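Rhomboid protease GlpG (Haemophilus influenzae, PDB 2NR9) is an intramembrane serine protease of the rhomboid family that probably cleaves transmembrane segments of other membrane proteins within the lipid bilayer. Local coordinates at residues 17-22 with 68-73; 94-99 with 116-121; 78-83 with 124-129; 10-15 with 87-92. The protein carries 2 engineered substitutions. All coordinates share one frame; numbering follows the deposited sequence. Where two conformers were deposited one is given.

Overall arrangement
All four contacts are mainly apolar joints between long helices of one compact bundle, with a serine or threonine hydroxyl packed in interactions 2 and 4. Interactions 1 and 4 use helix 10-27, against helices 63-84 and 86-108; interactions 2 and 3 use helix 116-131, against helices 86-108 and 63-84. Interaction 2, closest to the centre of the chain, joins small residues at short backbone distance, on the segment that begins with the nucleophile Ser116. Interactions 1 and 3 are also buried, but rely on a larger aliphatic side chain, Leu70 or Ile80. Interaction 4 is partly on the surface; Glu81 of interaction 3 binds its Thr12 and Ile11. Phe73 of interaction 1 meets Val118 of interaction 2 and Leu15 of interaction 4.

Interaction 1 (17-22 with 68-73); sequences ALCVLI and FNLSWF
In the transmembrane helix bundle of the rhomboid fold, Leu70 of helix 63-84 reaches across to Cys19 and Val20 of helix 10-27. The backbones stay well apart, with the CA atoms of Cys19 and Leu70, the nearest pair, 8.1 Å from each other, and Leu70 alone makes the contact from its side. The CG of Leu70 stands anti to its carbonyl carbon (chi1 -73°), and from there the isobutyl fork opens onto the other helix with both methyls. CD1 takes the closer partner, lying 3.5 Å from CG2 of Val20, where the two side chains cross at a slant. The fork also straddles the beta carbon of the cysteine: CB of Cys19 is 4.0 Å from CD1 of Leu70 and equally far from CD2. The sulfur, beside its own backbone N, lies at the margin of the contact, with SG of Cys19 4.2 Å from CD2 of Leu70. Val20 meets the leucine with only one branch, CG2, the methyl beside its backbone N. Around this joint, Thr16 adds to the packing on Leu70, His60 lies against Cys19, and a bound detergent molecule touches Leu70. The neighbouring Asn69 receives a weak hydrogen bond from His60 at OD1 and packs on the nucleophile Ser116; the side chains of Leu70 and Ser116 are about 10 Å apart. A single leucine set against two consecutive residues of the facing helix thus joins the predicted first and second transmembrane helices of the rhomboid fold.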
loop_
_atom_site.group_PDB
_atom_site.type_symbol
_atom_site.label_atom_id
_atom_site.label_comp_id
_atom_site.label_asym_id
_atom_site.label_seq_id
_atom_site.Cartn_x
_atom_site.Cartn_y
_atom_site.Cartn_z
ATOM N N ALA A 17 -12.792 3.698 1.053
ATOM C CA ALA A 17 -14.098 3.922 0.428
ATOM C C ALA A 17 -14.010 4.085 -1.099
ATOM O O ALA A 17 -14.929 3.701 -1.818
ATOM C CB ALA A 17 -14.800 5.121 1.061
ATOM N N LEU A 18 -12.923 4.680 -1.582
ATOM C CA LEU A 18 -12.719 4.833 -3.028
ATOM C C LEU A 18 -12.539 3.478 -3.688
ATOM O O LEU A 18 -13.070 3.228 -4.777
ATOM C CB LEU A 18 -11.510 5.724 -3.338
ATOM C CG LEU A 18 -11.728 7.234 -3.385
ATOM C CD1 LEU A 18 -10.416 7.946 -3.662
ATOM C CD2 LEU A 18 -12.758 7.583 -4.452
ATOM N N CYS A 19 -11.739 2.625 -3.057
ATOM C CA CYS A 19 -11.513 1.277 -3.565
ATOM C C CYS A 19 -12.822 0.513 -3.639
ATOM O O CYS A 19 -13.113 -0.126 -4.648
ATOM C CB CYS A 19 -10.498 0.518 -2.702
ATOM S SG CYS A 19 -8.755 1.031 -2.941
ATOM N N VAL A 20 -13.614 0.585 -2.571
ATOM C CA VAL A 20 -14.907 -0.089 -2.538
ATOM C C VAL A 20 -15.831 0.433 -3.637
ATOM O O VAL A 20 -16.500 -0.347 -4.311
ATOM C CB VAL A 20 -15.621 0.081 -1.168
ATOM C CG1 VAL A 20 -17.003 -0.589 -1.201
ATOM C CG2 VAL A 20 -14.777 -0.491 -0.046
ATOM N N LEU A 21 -15.857 1.752 -3.822
ATOM C CA LEU A 21 -16.736 2.363 -4.824
ATOM C C LEU A 21 -16.351 1.996 -6.251
ATOM O O LEU A 21 -17.213 1.753 -7.093
ATOM C CB LEU A 21 -16.785 3.877 -4.657
ATOM C CG LEU A 21 -17.421 4.366 -3.357
ATOM C CD1 LEU A 21 -17.384 5.887 -3.287
ATOM C CD2 LEU A 21 -18.848 3.859 -3.241
ATOM N N ILE A 22 -15.054 1.963 -6.519
ATOM C CA ILE A 22 -14.571 1.597 -7.830
ATOM C C ILE A 22 -14.810 0.105 -8.113
ATOM O O ILE A 22 -15.247 -0.259 -9.205
ATOM C CB ILE A 22 -13.104 2.000 -8.022
ATOM C CG1 ILE A 22 -12.990 3.534 -8.038
ATOM C CG2 ILE A 22 -12.555 1.424 -9.322
ATOM C CD1 ILE A 22 -11.578 4.044 -7.909
ATOM N N PHE A 68 -8.810 -8.723 1.513
ATOM C CA PHE A 68 -7.539 -8.798 2.227
ATOM C C PHE A 68 -6.756 -7.492 2.140
ATOM O O PHE A 68 -6.243 -7.005 3.147
ATOM C CB PHE A 68 -6.707 -9.995 1.758
ATOM C CG PHE A 68 -7.129 -11.307 2.378
ATOM C CD1 PHE A 68 -8.359 -11.871 2.077
ATOM C CD2 PHE A 68 -6.288 -11.975 3.256
ATOM C CE1 PHE A 68 -8.749 -13.072 2.651
ATOM C CE2 PHE A 68 -6.669 -13.180 3.828
ATOM C CZ PHE A 68 -7.899 -13.730 3.522
ATOM N N ASN A 69 -6.715 -6.887 0.958
ATOM C CA ASN A 69 -6.023 -5.606 0.810
ATOM C C ASN A 69 -6.577 -4.515 1.722
ATOM O O ASN A 69 -5.828 -3.893 2.478
ATOM C CB ASN A 69 -6.023 -5.136 -0.642
ATOM C CG ASN A 69 -5.002 -5.857 -1.483
ATOM O OD1 ASN A 69 -4.712 -5.451 -2.605
ATOM N ND2 ASN A 69 -4.394 -6.891 -0.919
ATOM N N LEU A 70 -7.889 -4.287 1.657
ATOM C CA LEU A 70 -8.532 -3.250 2.470
ATOM C C LEU A 70 -8.471 -3.496 3.975
ATOM O O LEU A 70 -8.403 -2.546 4.753
ATOM C CB LEU A 70 -9.975 -2.993 2.021
ATOM C CG LEU A 70 -10.106 -2.233 0.698
ATOM C CD1 LEU A 70 -11.508 -1.666 0.532
ATOM C CD2 LEU A 70 -9.087 -1.111 0.650
ATOM N N SER A 71 -8.576 -4.760 4.386
ATOM C CA SER A 71 -8.476 -5.108 5.809
ATOM C C SER A 71 -7.124 -4.654 6.353
ATOM O O SER A 71 -7.053 -3.907 7.326
ATOM C CB SER A 71 -8.620 -6.618 6.014
ATOM O OG SER A 71 -9.861 -7.098 5.522
ATOM N N TRP A 72 -6.055 -5.133 5.721
ATOM C CA TRP A 72 -4.698 -4.798 6.127
ATOM C C TRP A 72 -4.387 -3.303 6.006
ATOM O O TRP A 72 -3.750 -2.729 6.889
ATOM C CB TRP A 72 -3.683 -5.635 5.345
ATOM C CG TRP A 72 -3.624 -7.067 5.788
ATOM C CD1 TRP A 72 -4.494 -8.066 5.460
ATOM C CD2 TRP A 72 -2.639 -7.657 6.642
ATOM N NE1 TRP A 72 -4.113 -9.242 6.062
ATOM C CE2 TRP A 72 -2.974 -9.018 6.789
ATOM C CE3 TRP A 72 -1.502 -7.168 7.295
ATOM C CZ2 TRP A 72 -2.219 -9.893 7.569
ATOM C CZ3 TRP A 72 -0.752 -8.039 8.064
ATOM C CH2 TRP A 72 -1.111 -9.387 8.193
ATOM N N PHE A 73 -4.836 -2.673 4.923
ATOM C CA PHE A 73 -4.613 -1.229 4.744
ATOM C C PHE A 73 -5.404 -0.398 5.752
ATOM O O PHE A 73 -4.912 0.614 6.247
ATOM C CB PHE A 73 -4.952 -0.771 3.318
ATOM C CG PHE A 73 -4.735 0.721 3.084
ATOM C CD1 PHE A 73 -3.464 1.223 2.854
ATOM C CD2 PHE A 73 -5.805 1.609 3.104
ATOM C CE1 PHE A 73 -3.262 2.580 2.639
ATOM C CE2 PHE A 73 -5.608 2.970 2.899
ATOM C CZ PHE A 73 -4.340 3.454 2.658
#

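Interaction 2 (94-99 with 116-121); sequences VVASAI and SGVVYA
Ala96 and Ala121 meet methyl to methyl, CB to CB at 3.6 Å, where helix 86-108 passes helix 116-131. Such small side chains let the backbones close in: the CA atoms of Ala96 and Val118 are 5.5 Å apart, and the short axes make an angle of 125° between their N-to-C directions. CG2 of Val118, the methyl beside its own backbone N, reaches Ser97. It sits 3.3 Å from OG of Ser97, a snug apolar-to-hydroxyl contact, and a looser 4.4 Å from CB of Ala96. With chi1 at -63°, OG of Ser97 lies beside its own backbone N, from where it hydrogen-bonds the carbonyl O of Tyr93 one turn earlier. That bond meets the polar need of the buried hydroxyl, leaving the valine methyl to pack against it. Farther out, Ile54 lies against Ser97 and Phe73 of helix 63-84 against Val118. At the start of helix 116-131, OG of Ser116 hydrogen-bonds NE2 of His169, and the ring of Tyr120 meets the histidine ring. The close crossing lies just beyond the nucleophile, in the helix that begins at the serine of the GxSG motif, part of the rhomboid serine-histidine catalytic dyad.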
loop_
_atom_site.group_PDB
_atom_site.type_symbol
_atom_site.label_atom_id
_atom_site.label_comp_id
_atom_site.label_asym_id
_atom_site.label_seq_id
_atom_site.Cartn_x
_atom_site.Cartn_y
_atom_site.Cartn_z
ATOM N N VAL A 94 1.059 7.782 -2.356
ATOM C CA VAL A 94 1.400 8.271 -3.672
ATOM C C VAL A 94 2.724 7.672 -4.157
ATOM O O VAL A 94 2.813 7.167 -5.275
ATOM C CB VAL A 94 1.486 9.826 -3.704
ATOM C CG1 VAL A 94 2.009 10.290 -5.041
ATOM C CG2 VAL A 94 0.118 10.448 -3.430
ATOM N N VAL A 95 3.732 7.699 -3.285
ATOM C CA VAL A 95 5.082 7.225 -3.609
ATOM C C VAL A 95 5.180 5.709 -3.746
ATOM O O VAL A 95 5.809 5.203 -4.680
ATOM C CB VAL A 95 6.121 7.734 -2.581
ATOM C CG1 VAL A 95 7.442 6.982 -2.727
ATOM C CG2 VAL A 95 6.325 9.249 -2.729
ATOM N N ALA A 96 4.604 4.979 -2.803
ATOM C CA ALA A 96 4.585 3.528 -2.920
ATOM C C ALA A 96 3.845 3.120 -4.197
ATOM O O ALA A 96 4.326 2.282 -4.955
ATOM C CB ALA A 96 3.950 2.894 -1.709
ATOM N N SER A 97 2.691 3.738 -4.450
ATOM C CA SER A 97 1.906 3.425 -5.656
ATOM C C SER A 97 2.740 3.610 -6.927
ATOM O O SER A 97 2.735 2.760 -7.818
ATOM C CB SER A 97 0.651 4.311 -5.744
ATOM O OG SER A 97 -0.234 4.082 -4.654
ATOM N N ALA A 98 3.439 4.737 -7.010
ATOM C CA ALA A 98 4.244 5.056 -8.181
ATOM C C ALA A 98 5.443 4.143 -8.319
ATOM O O ALA A 98 5.748 3.674 -9.416
ATOM C CB ALA A 98 4.691 6.515 -8.143
ATOM N N ILE A 99 6.143 3.911 -7.211
ATOM C CA ILE A 99 7.342 3.084 -7.242
ATOM C C ILE A 99 7.062 1.605 -7.510
ATOM O O ILE A 99 7.738 0.987 -8.342
ATOM C CB ILE A 99 8.205 3.265 -5.973
ATOM C CG1 ILE A 99 8.849 4.662 -5.982
ATOM C CG2 ILE A 99 9.300 2.190 -5.912
ATOM C CD1 ILE A 99 9.577 5.013 -4.698
ATOM N N SER A 116 -2.085 -3.954 -2.968
ATOM C CA SER A 116 -1.122 -4.789 -2.214
ATOM C C SER A 116 0.316 -4.250 -2.151
ATOM O O SER A 116 1.013 -4.452 -1.161
ATOM C CB SER A 116 -1.158 -6.257 -2.665
ATOM O OG SER A 116 -0.844 -6.387 -4.037
ATOM N N GLY A 117 0.739 -3.539 -3.190
ATOM C CA GLY A 117 2.057 -2.915 -3.193
ATOM C C GLY A 117 2.128 -1.817 -2.141
ATOM O O GLY A 117 3.169 -1.608 -1.520
ATOM N N VAL A 118 1.016 -1.109 -1.953
ATOM C CA VAL A 118 0.928 -0.065 -0.931
ATOM C C VAL A 118 0.841 -0.693 0.461
ATOM O O VAL A 118 1.452 -0.200 1.419
ATOM C CB VAL A 118 -0.284 0.861 -1.165
ATOM C CG1 VAL A 118 -0.395 1.899 -0.047
ATOM C CG2 VAL A 118 -0.168 1.553 -2.516
ATOM N N VAL A 119 0.132 -1.816 0.554
ATOM C CA VAL A 119 -0.016 -2.536 1.814
ATOM C C VAL A 119 1.350 -2.942 2.370
ATOM O O VAL A 119 1.647 -2.704 3.533
ATOM C CB VAL A 119 -0.923 -3.797 1.656
ATOM C CG1 VAL A 119 -0.933 -4.607 2.929
ATOM C CG2 VAL A 119 -2.344 -3.389 1.280
ATOM N N TYR A 120 2.177 -3.550 1.529
ATOM C CA TYR A 120 3.525 -3.932 1.930
ATOM C C TYR A 120 4.398 -2.749 2.330
ATOM O O TYR A 120 5.166 -2.837 3.288
ATOM C CB TYR A 120 4.190 -4.803 0.866
ATOM C CG TYR A 120 3.703 -6.223 0.928
ATOM C CD1 TYR A 120 2.580 -6.624 0.217
ATOM C CD2 TYR A 120 4.257 -7.122 1.830
ATOM C CE1 TYR A 120 2.080 -7.914 0.331
ATOM C CE2 TYR A 120 3.767 -8.415 1.952
ATOM C CZ TYR A 120 2.674 -8.802 1.201
ATOM O OH TYR A 120 2.185 -10.084 1.309
ATOM N N ALA A 121 4.274 -1.639 1.612
ATOM C CA ALA A 121 4.995 -0.433 1.994
ATOM C C ALA A 121 4.514 -0.016 3.386
ATOM O O ALA A 121 5.314 0.289 4.271
ATOM C CB ALA A 121 4.743 0.675 0.991
#

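Interaction 3 (78-83 with 124-129); sequences GMIERT and GYVFIR
The CA atoms of Ile80 and Val126 come to 7.1 Å where the C-terminal part of helix 63-84 packs on helix 116-131. Ile80 carries the contact with its longer branch. CG1 lies 3.6 Å from CG2 of Val126, and the terminal CD1 of Ile80 stays close to the same methyl, 3.9 Å from CG2 of Val126. CD1 also carries on to CD2 of Tyr125 at 3.8 Å, meeting the ring at a slant. The tyrosine ring is brought there by a CG anti to the backbone N (chi1 -170°), and its CB gives CD1 of Ile80 a further contact at 4.1 Å. At its far end the phenol hydroxyl is taken up elsewhere: OH of Tyr125 hydrogen-bonds OD2 of Asp183, and NE of Arg129 adds a weak bond to the same oxygen at 3.5 Å. These polar ties probably steady the ring against the isoleucine. The contact joins predicted transmembrane helices 2 and 4 of the rhomboid bundle near their cytoplasmic ends, away from the active site. Phe84 meets the Tyr125 ring edge-to-face. Helix 86-108 packs on the contact through Leu92, which touches both Ile80 and Tyr125, while helix 166-191 reaches it through Asp183.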
loop_
_atom_site.group_PDB
_atom_site.type_symbol
_atom_site.label_atom_id
_atom_site.label_comp_id
_atom_site.label_asym_id
_atom_site.label_seq_id
_atom_site.Cartn_x
_atom_site.Cartn_y
_atom_site.Cartn_z
ATOM N N GLY A 78 -4.264 2.972 8.906
ATOM C CA GLY A 78 -4.884 3.739 9.988
ATOM C C GLY A 78 -3.907 4.020 11.118
ATOM O O GLY A 78 -3.833 5.144 11.613
ATOM N N MET A 79 -3.173 2.992 11.550
ATOM C CA MET A 79 -2.144 3.185 12.576
ATOM C C MET A 79 -1.209 4.313 12.180
ATOM O O MET A 79 -0.892 5.176 12.994
ATOM C CB MET A 79 -1.317 1.917 12.785
ATOM C CG MET A 79 -2.026 0.803 13.504
ATOM S SD MET A 79 -0.871 -0.516 13.917
ATOM C CE MET A 79 -2.005 -1.768 14.539
ATOM N N ILE A 80 -0.718 4.263 10.943
ATOM C CA ILE A 80 0.196 5.289 10.433
ATOM C C ILE A 80 -0.441 6.668 10.482
ATOM O O ILE A 80 0.156 7.620 10.983
ATOM C CB ILE A 80 0.654 4.988 8.978
ATOM C CG1 ILE A 80 1.527 3.733 8.943
ATOM C CG2 ILE A 80 1.424 6.173 8.402
ATOM C CD1 ILE A 80 2.075 3.409 7.563
ATOM N N GLU A 81 -1.660 6.776 9.972
ATOM C CA GLU A 81 -2.347 8.058 9.972
ATOM C C GLU A 81 -2.529 8.613 11.384
ATOM O O GLU A 81 -2.228 9.777 11.645
ATOM C CB GLU A 81 -3.693 7.963 9.266
ATOM C CG GLU A 81 -4.429 9.285 9.222
ATOM C CD GLU A 81 -5.470 9.323 8.139
ATOM O OE1 GLU A 81 -5.932 8.243 7.728
ATOM O OE2 GLU A 81 -5.824 10.433 7.692
ATOM N N ARG A 82 -3.009 7.773 12.294
ATOM C CA ARG A 82 -3.252 8.202 13.670
ATOM C C ARG A 82 -1.970 8.453 14.450
ATOM O O ARG A 82 -1.971 9.186 15.433
ATOM C CB ARG A 82 -4.128 7.187 14.408
ATOM C CG ARG A 82 -5.592 7.230 14.015
ATOM C CD ARG A 82 -6.428 6.237 14.829
ATOM N NE ARG A 82 -6.214 4.849 14.417
ATOM C CZ ARG A 82 -5.389 4.000 15.022
ATOM N NH1 ARG A 82 -4.703 4.383 16.092
ATOM N NH2 ARG A 82 -5.266 2.758 14.569
ATOM N N THR A 83 -0.866 7.884 13.988
ATOM C CA THR A 83 0.393 8.018 14.702
ATOM C C THR A 83 1.340 9.085 14.128
ATOM O O THR A 83 1.956 9.843 14.887
ATOM C CB THR A 83 1.108 6.665 14.831
ATOM O OG1 THR A 83 0.203 5.702 15.388
ATOM C CG2 THR A 83 2.325 6.786 15.723
ATOM N N GLY A 124 5.734 -2.518 5.855
ATOM C CA GLY A 124 7.166 -2.304 5.995
ATOM C C GLY A 124 7.473 -1.105 6.880
ATOM O O GLY A 124 8.376 -1.151 7.713
ATOM N N TYR A 125 6.725 -0.022 6.682
ATOM C CA TYR A 125 6.912 1.200 7.460
ATOM C C TYR A 125 6.641 0.965 8.943
ATOM O O TYR A 125 7.458 1.304 9.795
ATOM C CB TYR A 125 5.996 2.303 6.944
ATOM C CG TYR A 125 6.297 3.655 7.531
ATOM C CD1 TYR A 125 7.222 4.492 6.935
ATOM C CD2 TYR A 125 5.674 4.087 8.694
ATOM C CE1 TYR A 125 7.512 5.725 7.466
ATOM C CE2 TYR A 125 5.959 5.326 9.236
ATOM C CZ TYR A 125 6.877 6.140 8.614
ATOM O OH TYR A 125 7.172 7.371 9.143
ATOM N N VAL A 126 5.487 0.384 9.241
ATOM C CA VAL A 126 5.105 0.101 10.616
ATOM C C VAL A 126 6.084 -0.864 11.280
ATOM O O VAL A 126 6.469 -0.672 12.435
ATOM C CB VAL A 126 3.684 -0.480 10.691
ATOM C CG1 VAL A 126 3.361 -0.930 12.116
ATOM C CG2 VAL A 126 2.668 0.542 10.196
ATOM N N PHE A 127 6.506 -1.880 10.527
ATOM C CA PHE A 127 7.439 -2.905 11.023
ATOM C C PHE A 127 8.752 -2.349 11.568
ATOM O O PHE A 127 9.135 -2.652 12.696
ATOM C CB PHE A 127 7.733 -3.953 9.937
ATOM C CG PHE A 127 8.834 -4.927 10.310
ATOM C CD1 PHE A 127 8.548 -6.090 11.010
ATOM C CD2 PHE A 127 10.154 -4.665 9.971
ATOM C CE1 PHE A 127 9.559 -6.979 11.360
ATOM C CE2 PHE A 127 11.168 -5.545 10.323
ATOM C CZ PHE A 127 10.869 -6.704 11.015
ATOM N N ILE A 128 9.475 -1.596 10.742
ATOM C CA ILE A 128 10.766 -1.040 11.165
ATOM C C ILE A 128 10.616 0.082 12.184
ATOM O O ILE A 128 11.507 0.311 13.001
ATOM C CB ILE A 128 11.625 -0.565 9.971
ATOM C CG1 ILE A 128 10.809 0.330 9.040
ATOM C CG2 ILE A 128 12.179 -1.750 9.210
ATOM C CD1 ILE A 128 10.485 1.673 9.616
ATOM N N ARG A 129 9.522 0.829 12.087
ATOM C CA ARG A 129 9.236 1.869 13.064
ATOM C C ARG A 129 9.041 1.236 14.430
ATOM O O ARG A 129 9.635 1.665 15.413
ATOM C CB ARG A 129 7.994 2.657 12.662
ATOM C CG ARG A 129 8.276 3.873 11.804
ATOM C CD ARG A 129 8.906 4.971 12.641
ATOM N NE ARG A 129 8.676 6.286 12.059
ATOM C CZ ARG A 129 8.938 7.432 12.673
ATOM N NH1 ARG A 129 9.444 7.432 13.901
ATOM N NH2 ARG A 129 8.685 8.580 12.063
#

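Interaction 4 (10-15 with 87-92); sequences KITLIL and VKLLML
Ile11 and Leu90 mark the nearest backbone approach, CA to CA 6.7 Å, between helices 10-27 and 86-108 of the rhomboid transmembrane bundle. The two short axes run broadly the same way, 39° apart in direction and 9.5 Å at closest approach. Leu89 is the main inward wedge. Its CG is anti to the backbone N (chi1 179°), which swings CD2 between the side chains of two consecutive residues on the other helix. Against the first, CD2 of Leu89 lies 4.1 Å from CG2 of Ile11, the two side chains running antiparallel alongside one another. Against the second it is much tighter: CD2 of Leu89 is 3.1 Å from OG1 of Thr12, and those side chains stand nearly perpendicular. Ile11 uses its other branch toward the surface, where CD1 rests 4.3 Å from CG of Leu90. The contact therefore grades from Leu90 on the surface to the buried Thr12. Phe74 of helix 63-84 packs on Thr12. The same helix also lends the pair a carboxylate, that of Glu81, which grips the first turn of helix 10-27 with both oxygens: OE2 accepts a hydrogen bond from the backbone N of Ile11, and OE1 is hydrogen-bonded to the very hydroxyl, OG1 of Thr12, that the leucine methyl packs against.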
loop_
_atom_site.group_PDB
_atom_site.type_symbol
_atom_site.label_atom_id
_atom_site.label_comp_id
_atom_site.label_asym_id
_atom_site.label_seq_id
_atom_site.Cartn_x
_atom_site.Cartn_y
_atom_site.Cartn_z
ATOM N N LYS A 10 -8.883 10.119 8.277
ATOM C CA LYS A 10 -9.685 10.585 7.154
ATOM C C LYS A 10 -9.138 10.103 5.805
ATOM O O LYS A 10 -9.902 9.725 4.924
ATOM C CB LYS A 10 -9.802 12.111 7.180
ATOM C CG LYS A 10 -10.580 12.641 8.377
ATOM C CD LYS A 10 -10.612 14.157 8.399
ATOM C CE LYS A 10 -11.421 14.670 9.591
ATOM N NZ LYS A 10 -11.498 16.157 9.617
ATOM N N ILE A 11 -7.818 10.118 5.647
ATOM C CA ILE A 11 -7.205 9.656 4.399
ATOM C C ILE A 11 -7.396 8.143 4.227
ATOM O O ILE A 11 -7.759 7.673 3.150
ATOM C CB ILE A 11 -5.713 10.015 4.326
ATOM C CG1 ILE A 11 -5.526 11.543 4.343
ATOM C CG2 ILE A 11 -5.080 9.422 3.059
ATOM C CD1 ILE A 11 -6.116 12.265 3.125
ATOM N N THR A 12 -7.145 7.389 5.298
ATOM C CA THR A 12 -7.357 5.939 5.293
ATOM C C THR A 12 -8.776 5.644 4.829
ATOM O O THR A 12 -8.995 4.854 3.908
ATOM C CB THR A 12 -7.198 5.345 6.715
ATOM O OG1 THR A 12 -5.860 5.556 7.183
ATOM C CG2 THR A 12 -7.499 3.861 6.711
ATOM N N LEU A 13 -9.736 6.284 5.485
ATOM C CA LEU A 13 -11.145 6.122 5.166
ATOM C C LEU A 13 -11.464 6.485 3.724
ATOM O O LEU A 13 -12.157 5.744 3.042
ATOM C CB LEU A 13 -12.016 6.915 6.142
ATOM C CG LEU A 13 -12.100 6.282 7.532
ATOM C CD1 LEU A 13 -12.653 7.253 8.554
ATOM C CD2 LEU A 13 -12.941 5.012 7.476
ATOM N N ILE A 14 -10.964 7.629 3.260
ATOM C CA ILE A 14 -11.200 8.049 1.876
ATOM C C ILE A 14 -10.668 7.035 0.859
ATOM O O ILE A 14 -11.325 6.751 -0.147
ATOM C CB ILE A 14 -10.583 9.431 1.568
ATOM C CG1 ILE A 14 -11.400 10.545 2.228
ATOM C CG2 ILE A 14 -10.534 9.658 0.064
ATOM C CD1 ILE A 14 -10.886 11.944 1.922
ATOM N N LEU A 15 -9.466 6.514 1.105
ATOM C CA LEU A 15 -8.850 5.546 0.189
ATOM C C LEU A 15 -9.567 4.197 0.207
ATOM O O LEU A 15 -9.756 3.560 -0.840
ATOM C CB LEU A 15 -7.357 5.377 0.497
ATOM C CG LEU A 15 -6.475 6.577 0.146
ATOM C CD1 LEU A 15 -5.054 6.391 0.675
ATOM C CD2 LEU A 15 -6.469 6.819 -1.364
ATOM N N VAL A 87 -0.786 13.494 6.267
ATOM C CA VAL A 87 0.123 13.823 5.172
ATOM C C VAL A 87 1.083 12.658 4.922
ATOM O O VAL A 87 1.310 12.247 3.775
ATOM C CB VAL A 87 0.925 15.103 5.469
ATOM C CG1 VAL A 87 2.035 15.279 4.459
ATOM C CG2 VAL A 87 0.006 16.315 5.481
ATOM N N LYS A 88 1.605 12.106 6.009
ATOM C CA LYS A 88 2.518 10.977 5.946
ATOM C C LYS A 88 1.894 9.799 5.198
ATOM O O LYS A 88 2.527 9.203 4.326
ATOM C CB LYS A 88 2.924 10.549 7.361
ATOM C CG LYS A 88 3.865 9.354 7.414
ATOM C CD LYS A 88 5.213 9.685 6.797
ATOM C CE LYS A 88 5.943 10.747 7.612
ATOM N NZ LYS A 88 7.215 11.171 6.959
ATOM N N LEU A 89 0.657 9.457 5.547
ATOM C CA LEU A 89 -0.032 8.349 4.889
ATOM C C LEU A 89 -0.271 8.648 3.406
ATOM O O LEU A 89 0.008 7.812 2.536
ATOM C CB LEU A 89 -1.359 8.044 5.579
ATOM C CG LEU A 89 -2.154 6.902 4.933
ATOM C CD1 LEU A 89 -1.340 5.600 4.935
ATOM C CD2 LEU A 89 -3.489 6.712 5.624
ATOM N N LEU A 90 -0.753 9.856 3.119
ATOM C CA LEU A 90 -1.038 10.249 1.747
ATOM C C LEU A 90 0.243 10.109 0.917
ATOM O O LEU A 90 0.231 9.503 -0.150
ATOM C CB LEU A 90 -1.549 11.692 1.693
ATOM C CG LEU A 90 -2.647 12.004 0.661
ATOM C CD1 LEU A 90 -2.718 13.507 0.384
ATOM C CD2 LEU A 90 -2.449 11.229 -0.630
ATOM N N MET A 91 1.349 10.640 1.447
ATOM C CA MET A 91 2.670 10.572 0.798
ATOM C C MET A 91 3.162 9.145 0.564
ATOM O O MET A 91 3.620 8.807 -0.532
ATOM C CB MET A 91 3.717 11.343 1.615
ATOM C CG MET A 91 3.638 12.860 1.489
ATOM S SD MET A 91 4.962 13.679 2.422
ATOM C CE MET A 91 4.635 15.401 2.047
ATOM N N LEU A 92 3.168 8.336 1.614
ATOM C CA LEU A 92 3.563 6.944 1.464
ATOM C C LEU A 92 2.710 6.310 0.364
ATOM O O LEU A 92 3.217 5.560 -0.473
ATOM C CB LEU A 92 3.348 6.179 2.773
ATOM C CG LEU A 92 4.307 6.406 3.944
ATOM C CD1 LEU A 92 3.674 5.932 5.244
ATOM C CD2 LEU A 92 5.632 5.698 3.698
#